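PDB 6MGB: capsular polysaccharide export system protein KpsC from Thermosulfurimonas dismutans, which transfers Kdo sugars through a beta-(2,4) linkage, probably from a CMP-Kdo donor, in building the glycolipid anchor of bacterial capsules. Local coordinates for residues H202-V205 / R209-G212. Residues are numbered along the deposited sequence; the frame is centred on the assembly and turned at random.
With C5P (cytidine-5'-monophosphate), chain D.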
# COMPACT_ATOMS: atom_id res chain seq x y z
N HIS A 202 -7.26 9.56 -8.13
CA HIS A 202 -7.40 8.61 -7.04
C HIS A 202 -8.87 8.48 -6.64
O HIS A 202 -9.60 9.47 -6.63
CB HIS A 202 -6.56 9.09 -5.85
CG HIS A 202 -6.38 8.06 -4.77
ND1 HIS A 202 -7.38 7.74 -3.88
CD2 HIS A 202 -5.32 7.30 -4.43
CE1 HIS A 202 -6.94 6.82 -3.04
NE2 HIS A 202 -5.69 6.53 -3.35
N PRO A 203 -9.33 7.27 -6.30
CA PRO A 203 -10.76 7.11 -5.98
C PRO A 203 -11.24 7.99 -4.84
O PRO A 203 -12.38 8.47 -4.88
CB PRO A 203 -10.88 5.61 -5.63
CG PRO A 203 -9.47 5.14 -5.40
CD PRO A 203 -8.63 5.97 -6.29
N GLU A 204 -10.42 8.20 -3.81
CA GLU A 204 -10.82 9.08 -2.71
C GLU A 204 -11.01 10.52 -3.19
O GLU A 204 -11.78 11.28 -2.59
CB GLU A 204 -9.79 9.03 -1.58
CG GLU A 204 -9.80 7.73 -0.80
CD GLU A 204 -8.70 7.67 0.24
OE1 GLU A 204 -8.25 8.74 0.70
OE2 GLU A 204 -8.27 6.55 0.59
N VAL A 205 -10.33 10.91 -4.27
CA VAL A 205 -10.53 12.23 -4.84
C VAL A 205 -11.77 12.24 -5.72
O VAL A 205 -12.50 13.24 -5.78
CB VAL A 205 -9.28 12.67 -5.62
CG1 VAL A 205 -9.54 13.96 -6.38
CG2 VAL A 205 -8.11 12.86 -4.66
N ARG A 209 -13.71 13.14 -1.18
CA ARG A 209 -13.23 13.16 0.19
C ARG A 209 -11.86 13.81 0.32
O ARG A 209 -11.50 14.26 1.42
CB ARG A 209 -13.17 11.74 0.75
CG ARG A 209 -14.52 11.04 0.81
CD ARG A 209 -14.39 9.64 1.40
NE ARG A 209 -13.82 9.67 2.74
CZ ARG A 209 -14.54 9.77 3.86
NH1 ARG A 209 -15.86 9.84 3.82
NH2 ARG A 209 -13.92 9.79 5.04
N LYS A 210 -11.08 13.86 -0.76
CA LYS A 210 -9.74 14.42 -0.73
C LYS A 210 -9.48 15.18 -2.02
O LYS A 210 -10.25 15.09 -2.98
CB LYS A 210 -8.67 13.33 -0.55
CG LYS A 210 -8.81 12.47 0.70
CD LYS A 210 -7.89 12.93 1.81
CE LYS A 210 -7.82 11.92 2.94
NZ LYS A 210 -7.28 10.61 2.49
N LYS A 211 -8.39 15.94 -2.02
CA LYS A 211 -7.88 16.58 -3.22
C LYS A 211 -6.67 15.82 -3.73
O LYS A 211 -6.01 15.08 -2.99
CB LYS A 211 -7.51 18.04 -2.92
CG LYS A 211 -8.69 18.90 -2.49
CD LYS A 211 -8.25 20.21 -1.86
CE LYS A 211 -9.44 21.05 -1.44
NZ LYS A 211 -10.30 21.43 -2.60
N GLY A 212 -6.38 15.99 -5.02
CA GLY A 212 -5.30 15.30 -5.68
C GLY A 212 -4.18 16.25 -6.09
O GLY A 212 -4.31 17.47 -6.07
O3P C5P D . -1.25 4.09 -2.42
P C5P D . -2.53 4.77 -2.87
O1P C5P D . -2.17 5.87 -3.86
O2P C5P D . -3.44 5.35 -1.81
O5' C5P D . -3.34 3.67 -3.67
C5' C5P D . -4.18 2.74 -3.00
C4' C5P D . -4.94 1.90 -4.00
O4' C5P D . -5.97 2.71 -4.62
C3' C5P D . -4.11 1.38 -5.17
O3' C5P D . -3.42 0.18 -4.86
C2' C5P D . -5.15 1.20 -6.27
O2' C5P D . -5.86 -0.02 -6.12
C1' C5P D . -6.10 2.37 -5.99
N1 C5P D . -5.78 3.56 -6.80
C2 C5P D . -6.57 3.88 -8.03
N3 C5P D . -6.24 5.10 -8.85
C4 C5P D . -5.14 5.98 -8.45
C5 C5P D . -4.34 5.65 -7.23
C6 C5P D . -4.68 4.44 -6.41
O2 C5P D . -7.47 3.18 -8.35
N4 C5P D . -4.80 7.15 -9.25
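The side chains of E204 and K210 travel together, and K210 NZ closes a salt bridge on E204 OE1 at 2.8 Å, nearly in line with the C-O bond. K210 gets there by bending at chi2 (-98°) and again at chi4, while the glutamate reaches it with its chain straight past CG. Backbone bonds use the same glutamate: its O takes K210 N at 3.2 Å, from well above the carbonyl plane, and more weakly R209 N. The packing falls to V205, whose CG2 lies 3.4 Å from K211 C and whose CA-H points at K210 O. E204 and V205 belong to the short helix 203-206, which follows strand 196-200 of the parallel sheet in the CMP-binding half of a GT-B fold, and H202 is its N-cap. H202 ND1 accepts from E204 N in the ring plane at 3.1 Å, which fixes the imidazole so that NE2 donates to C5P O2P at 3.0 Å. A leucine here would probably leave both E204 N and the phosphate oxygen without their imidazole partner. P203 CD sits against one face of that ring and also touches the cytosine at C2, 3.4 Å away; C5P is also hydrogen-bonded by S247, Q248, E252, D163 and K200.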